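Local coordinates for protein galactan 1,3-beta-galactosidase (Phanerochaete chrysosporium, PDB 7BYS) that probably trims beta-1,3-galactan from chain ends, acting as an exo-glycoside hydrolase of family 43 whose catalytic domain is joined to a carbohydrate-binding module, at residues Gln2-Ala7 with Ser394-Leu399; Ala287-Val292 with Ser352-Leu357. All coordinates share one frame; numbering follows the deposited sequence. Where two conformers were deposited one is given.

How the contacts relate
Both contacts lie at the interface between the catalytic domain, the five-bladed beta-propeller of family 43, and the C-terminal carbohydrate-binding module, and their centres are about 6 Å apart. Along the chain the order is 2-7, 287-292, 352-357, 394-399, so contact 1 encloses contact 2. On the module side they share one antiparallel sheet, in which strands 392-402 and 352-360 are neighbours. Facing it, the N-terminal segment 2-7 and segment 287-292 are themselves joined, Ile-3 N lying 2.7 Å from Trp-290 O in a probable hydrogen bond. The start of the chain and the segment following the propeller thus meet the module together, consistent with both helping to set how the domains sit against each other.

Contact 1 (Gln2-Ala7 with Ser394-Leu399)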
loop_
_atom_site.group_PDB
_atom_site.type_symbol
_atom_site.label_atom_id
_atom_site.label_comp_id
_atom_site.label_asym_id
_atom_site.label_seq_id
_atom_site.Cartn_x
_atom_site.Cartn_y
_atom_site.Cartn_z
ATOM N N GLN A 2 1.211 -15.530 5.081
ATOM C CA GLN A 2 -0.005 -14.983 4.493
ATOM C C GLN A 2 0.116 -13.467 4.452
ATOM O O GLN A 2 0.325 -12.833 5.493
ATOM C CB GLN A 2 -1.238 -15.386 5.304
ATOM C CG GLN A 2 -1.716 -16.812 5.069
ATOM C CD GLN A 2 -2.789 -17.224 6.056
ATOM O OE1 GLN A 2 -2.761 -16.825 7.219
ATOM N NE2 GLN A 2 -3.746 -18.022 5.594
ATOM N N ILE A 3 -0.015 -12.897 3.258
ATOM C CA ILE A 3 -0.064 -11.450 3.062
ATOM C C ILE A 3 -1.527 -11.070 2.917
ATOM O O ILE A 3 -2.184 -11.472 1.954
ATOM C CB ILE A 3 0.732 -11.037 1.816
ATOM C CG1 ILE A 3 2.209 -11.379 2.014
ATOM C CG2 ILE A 3 0.545 -9.539 1.527
ATOM C CD1 ILE A 3 3.042 -11.151 0.790
ATOM N N VAL A 4 -2.034 -10.277 3.860
ATOM C CA VAL A 4 -3.468 -10.048 4.010
ATOM C C VAL A 4 -3.702 -8.536 3.997
ATOM O O VAL A 4 -3.602 -7.853 5.022
ATOM C CB VAL A 4 -4.025 -10.702 5.276
ATOM C CG1 VAL A 4 -5.529 -10.534 5.319
ATOM C CG2 VAL A 4 -3.639 -12.180 5.298
ATOM N N SER A 5 -3.992 -7.993 2.819
ATOM C CA SER A 5 -4.071 -6.547 2.649
ATOM C C SER A 5 -5.243 -5.971 3.432
ATOM O O SER A 5 -6.382 -6.430 3.311
ATOM C CB SER A 5 -4.239 -6.222 1.171
ATOM O OG SER A 5 -3.009 -6.440 0.501
ATOM N N GLY A 6 -4.977 -4.928 4.204
ATOM C CA GLY A 6 -5.976 -4.281 5.012
ATOM C C GLY A 6 -5.919 -4.659 6.473
ATOM O O GLY A 6 -6.451 -3.924 7.310
ATOM N N ALA A 7 -5.281 -5.775 6.799
ATOM C CA ALA A 7 -5.144 -6.184 8.185
ATOM C C ALA A 7 -4.091 -5.330 8.884
ATOM O O ALA A 7 -3.252 -4.685 8.250
ATOM C CB ALA A 7 -4.728 -7.651 8.252
ATOM N N SER A 394 -13.029 -5.131 -0.299
ATOM C CA SER A 394 -13.033 -6.077 0.809
ATOM C C SER A 394 -12.039 -5.673 1.885
ATOM O O SER A 394 -10.995 -5.082 1.599
ATOM C CB SER A 394 -12.760 -7.512 0.335
ATOM O OG SER A 394 -11.411 -7.638 -0.099
ATOM N N VAL A 395 -12.376 -6.020 3.127
ATOM C CA VAL A 395 -11.454 -5.885 4.252
ATOM C C VAL A 395 -11.419 -7.194 5.027
ATOM O O VAL A 395 -12.434 -7.905 5.082
ATOM C CB VAL A 395 -11.824 -4.715 5.182
ATOM C CG1 VAL A 395 -11.652 -3.377 4.479
ATOM C CG2 VAL A 395 -13.244 -4.877 5.732
ATOM N N PRO A 396 -10.304 -7.528 5.661
ATOM C CA PRO A 396 -10.171 -8.844 6.297
ATOM C C PRO A 396 -10.377 -8.807 7.798
ATOM O O PRO A 396 -10.104 -7.798 8.470
ATOM C CB PRO A 396 -8.719 -9.210 5.990
ATOM C CG PRO A 396 -8.013 -7.881 6.075
ATOM C CD PRO A 396 -8.990 -6.872 5.487
ATOM N N VAL A 397 -10.844 -9.933 8.330
ATOM C CA VAL A 397 -10.936 -10.153 9.769
ATOM C C VAL A 397 -10.579 -11.607 10.053
ATOM O O VAL A 397 -10.974 -12.510 9.309
ATOM C CB VAL A 397 -12.319 -9.744 10.334
ATOM C CG1 VAL A 397 -13.438 -10.599 9.748
ATOM C CG2 VAL A 397 -12.318 -9.815 11.861
ATOM N N LYS A 398 -9.795 -11.827 11.109
ATOM C CA LYS A 398 -9.354 -13.164 11.491
ATOM C C LYS A 398 -10.319 -13.719 12.534
ATOM O O LYS A 398 -10.454 -13.151 13.621
ATOM C CB LYS A 398 -7.935 -13.119 12.051
ATOM C CG LYS A 398 -7.216 -14.465 11.969
ATOM C CD LYS A 398 -5.711 -14.307 12.184
ATOM C CE LYS A 398 -5.427 -13.638 13.516
ATOM N NZ LYS A 398 -4.473 -12.499 13.375
ATOM N N LEU A 399 -10.994 -14.817 12.196
ATOM C CA LEU A 399 -12.040 -15.375 13.045
ATOM C C LEU A 399 -11.680 -16.786 13.491
ATOM O O LEU A 399 -11.189 -17.594 12.698
ATOM C CB LEU A 399 -13.380 -15.413 12.301
ATOM C CG LEU A 399 -13.919 -14.058 11.830
ATOM C CD1 LEU A 399 -15.241 -14.217 11.116
ATOM C CD2 LEU A 399 -14.054 -13.088 12.996
HETATM O O HOH W 1 -8.451 -4.480 2.427
#
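Pro-396 turns its ring toward the tight bend of Val-4 to Ala-7, and its CB, CG and CD all touch the bend. Its CB meets Val-4 CG1 at 3.5 Å, the two side chains sliding past each other in opposite directions. The valine methyl gets there because CG1 stands opposite the backbone N across the CA-CB bond (chi1 -175°). Farther round the ring, Pro-396 CG lies 3.5 Å from Ala-7 N and 3.9 Å from Ala-7 CB, while Pro-396 CD rests 3.4 Å from Ser-5 O. A glycine in place of Pro-396 would probably open a gap beneath the bend and leave Val-4 CG1 and Ala-7 CB without the ring they pack against on this side of the contact. The bend itself is a type II beta turn, closed by the bond from Ala-7 N to Val-4 O at 3.2 Å. Gly-6 occupies its third position with a positive phi of 102°; a CB there would press against the preceding carbonyl oxygen and collide with Pro-396 CD, so glycine fits on both counts. Beside the ring, one water donates to Ser-5 O at 3.0 Å and to Ser-394 O at 2.7 Å, tying turn and strand together through backbone oxygens. Further out, Ser-5 OG is hydrogen-bonded to Trp-272 N of the propeller, and Trp-354 of the neighbouring strand packs on Val-4 and Ala-7. Proline can be afforded within strand 392-402 because the backbone bonds to strand 352-360 are made by Val-395 and Val-397, on either side of it in sequence. The chemistry is that of a join between domains: direct contact rests on the fit of a closed ring against a hydrogen-bonded turn, with the water serving as the polar bridge.

Contact 2 (Ala287-Val292 with Ser352-Leu357); sequences ADVWSV and SHWVAL
From CB to carboxylate, Asp-288 passes over the methyl group of Ala-356. Its CB begins the contact 3.9 Å from Ala-356 CB. With CG opposite the carbonyl carbon (chi1 -60°), the carboxylate then carries on across the same methyl: Asp-288 CG is 3.5 Å from Ala-356 CB, OD2 approaches that carbon to 3.3 Å, and OD1 stays farther off at 4.0 Å. Both oxygens have polar partners outside the two segments. Asp-288 OD1 is hydrogen-bonded to Ser-394 OG on the adjoining strand, whereas OD2 is shared by the hydroxyls of Tyr-358 and Tyr-427. Three hydroxyls thus grip one buried carboxylate and fix its rotation; they would probably help to stabilise a negative charge there. Alanine suits the place beneath it, since its short side chain lets the acid lie close to the strand and reach these groups. Strand 352-360 is an inner strand of a four-stranded antiparallel sheet, one face of the beta-sandwich typical of such carbohydrate-binding modules, and segment 287-292 approaches it from the region linking the module to the propeller. The calcium ion bound by the module is about 13 Å from the side chain of Ala-356, so this packing stands apart from the metal. Two residues back along the strand, on the same side of it, Trp-354 meets Val-289. Here the contact is apolar: Val-289 CG2, the methyl beside the backbone N, comes to 3.9 Å from Trp-354 CB, and the two side chains cross obliquely. The branched valine presents a methyl to the root of the tryptophan, whose broad indole extends on to pack against Pro-396 and Lys-398 of strand 392-402.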
loop_
_atom_site.group_PDB
_atom_site.type_symbol
_atom_site.label_atom_id
_atom_site.label_comp_id
_atom_site.label_asym_id
_atom_site.label_seq_id
_atom_site.Cartn_x
_atom_site.Cartn_y
_atom_site.Cartn_z
ATOM N N ALA A 287 -6.033 -10.464 -4.469
ATOM C CA ALA A 287 -5.963 -11.667 -3.644
ATOM C C ALA A 287 -6.052 -11.237 -2.191
ATOM O O ALA A 287 -5.103 -10.651 -1.656
ATOM C CB ALA A 287 -4.647 -12.408 -3.878
ATOM N N ASP A 288 -7.187 -11.535 -1.543
ATOM C CA ASP A 288 -7.369 -11.142 -0.149
ATOM C C ASP A 288 -6.314 -11.775 0.745
ATOM O O ASP A 288 -5.886 -11.165 1.730
ATOM C CB ASP A 288 -8.746 -11.585 0.362
ATOM C CG ASP A 288 -9.908 -10.983 -0.423
ATOM O OD1 ASP A 288 -9.910 -9.760 -0.670
ATOM O OD2 ASP A 288 -10.842 -11.737 -0.768
ATOM N N VAL A 289 -5.882 -12.989 0.402
ATOM C CA VAL A 289 -4.893 -13.748 1.157
ATOM C C VAL A 289 -3.981 -14.415 0.137
ATOM O O VAL A 289 -4.448 -15.180 -0.711
ATOM C CB VAL A 289 -5.568 -14.819 2.034
ATOM C CG1 VAL A 289 -4.532 -15.602 2.818
ATOM C CG2 VAL A 289 -6.585 -14.190 2.989
ATOM N N TRP A 290 -2.688 -14.121 0.194
ATOM C CA TRP A 290 -1.759 -14.775 -0.714
ATOM C C TRP A 290 -0.436 -15.006 -0.009
ATOM O O TRP A 290 -0.136 -14.394 1.015
ATOM C CB TRP A 290 -1.568 -14.009 -2.039
ATOM C CG TRP A 290 -1.072 -12.604 -1.912
ATOM C CD1 TRP A 290 -1.793 -11.512 -1.527
ATOM C CD2 TRP A 290 0.239 -12.127 -2.242
ATOM N NE1 TRP A 290 -1.003 -10.386 -1.569
ATOM C CE2 TRP A 290 0.250 -10.735 -2.009
ATOM C CE3 TRP A 290 1.409 -12.741 -2.688
ATOM C CZ2 TRP A 290 1.387 -9.951 -2.215
ATOM C CZ3 TRP A 290 2.543 -11.962 -2.888
ATOM C CH2 TRP A 290 2.522 -10.585 -2.664
ATOM N N SER A 291 0.356 -15.915 -0.570
ATOM C CA SER A 291 1.661 -16.258 -0.027
ATOM C C SER A 291 2.728 -15.938 -1.060
ATOM O O SER A 291 2.474 -15.967 -2.267
ATOM C CB SER A 291 1.731 -17.744 0.328
ATOM O OG SER A 291 0.838 -18.040 1.382
ATOM N N VAL A 292 3.928 -15.640 -0.581
ATOM C CA VAL A 292 5.031 -15.246 -1.443
ATOM C C VAL A 292 6.223 -16.143 -1.149
ATOM O O VAL A 292 6.458 -16.524 0.003
ATOM C CB VAL A 292 5.385 -13.747 -1.273
ATOM C CG1 VAL A 292 5.970 -13.458 0.112
ATOM C CG2 VAL A 292 6.339 -13.302 -2.367
ATOM N N SER A 352 -8.101 -20.802 13.377
ATOM C CA SER A 352 -8.261 -19.410 12.983
ATOM C C SER A 352 -8.252 -19.280 11.466
ATOM O O SER A 352 -7.455 -19.920 10.773
ATOM C CB SER A 352 -7.146 -18.565 13.597
ATOM O OG SER A 352 -7.116 -17.279 13.019
ATOM N N HIS A 353 -9.151 -18.447 10.952
ATOM C CA HIS A 353 -9.301 -18.278 9.516
ATOM C C HIS A 353 -9.478 -16.810 9.171
ATOM O O HIS A 353 -10.244 -16.098 9.823
ATOM C CB HIS A 353 -10.500 -19.080 9.006
ATOM C CG HIS A 353 -10.278 -20.556 9.071
ATOM N ND1 HIS A 353 -9.889 -21.298 7.978
ATOM C CD2 HIS A 353 -10.353 -21.421 10.110
ATOM C CE1 HIS A 353 -9.747 -22.563 8.336
ATOM N NE2 HIS A 353 -10.020 -22.663 9.626
ATOM N N TRP A 354 -8.759 -16.367 8.141
ATOM C CA TRP A 354 -9.014 -15.053 7.575
ATOM C C TRP A 354 -10.317 -15.076 6.797
ATOM O O TRP A 354 -10.564 -15.986 6.003
ATOM C CB TRP A 354 -7.875 -14.666 6.639
ATOM C CG TRP A 354 -6.691 -14.179 7.374
ATOM C CD1 TRP A 354 -5.480 -14.803 7.480
ATOM C CD2 TRP A 354 -6.588 -12.970 8.136
ATOM N NE1 TRP A 354 -4.631 -14.055 8.248
ATOM C CE2 TRP A 354 -5.282 -12.920 8.657
ATOM C CE3 TRP A 354 -7.460 -11.909 8.396
ATOM C CZ2 TRP A 354 -4.834 -11.863 9.441
ATOM C CZ3 TRP A 354 -7.015 -10.858 9.182
ATOM C CH2 TRP A 354 -5.714 -10.841 9.690
ATOM N N VAL A 355 -11.148 -14.062 7.019
ATOM C CA VAL A 355 -12.408 -13.905 6.311
ATOM C C VAL A 355 -12.421 -12.521 5.673
ATOM O O VAL A 355 -12.206 -11.516 6.357
ATOM C CB VAL A 355 -13.607 -14.095 7.262
ATOM C CG1 VAL A 355 -14.914 -13.973 6.505
ATOM C CG2 VAL A 355 -13.516 -15.457 7.982
ATOM N N ALA A 356 -12.655 -12.475 4.373
ATOM C CA ALA A 356 -12.755 -11.211 3.659
ATOM C C ALA A 356 -14.214 -10.780 3.595
ATOM O O ALA A 356 -15.076 -11.540 3.145
ATOM C CB ALA A 356 -12.192 -11.345 2.245
ATOM N N LEU A 357 -14.483 -9.559 4.032
ATOM C CA LEU A 357 -15.824 -8.986 3.998
ATOM C C LEU A 357 -15.914 -8.058 2.791
ATOM O O LEU A 357 -15.202 -7.049 2.728
ATOM C CB LEU A 357 -16.122 -8.221 5.288
ATOM C CG LEU A 357 -15.769 -8.883 6.622
ATOM C CD1 LEU A 357 -16.170 -7.973 7.785
ATOM C CD2 LEU A 357 -16.415 -10.246 6.742
#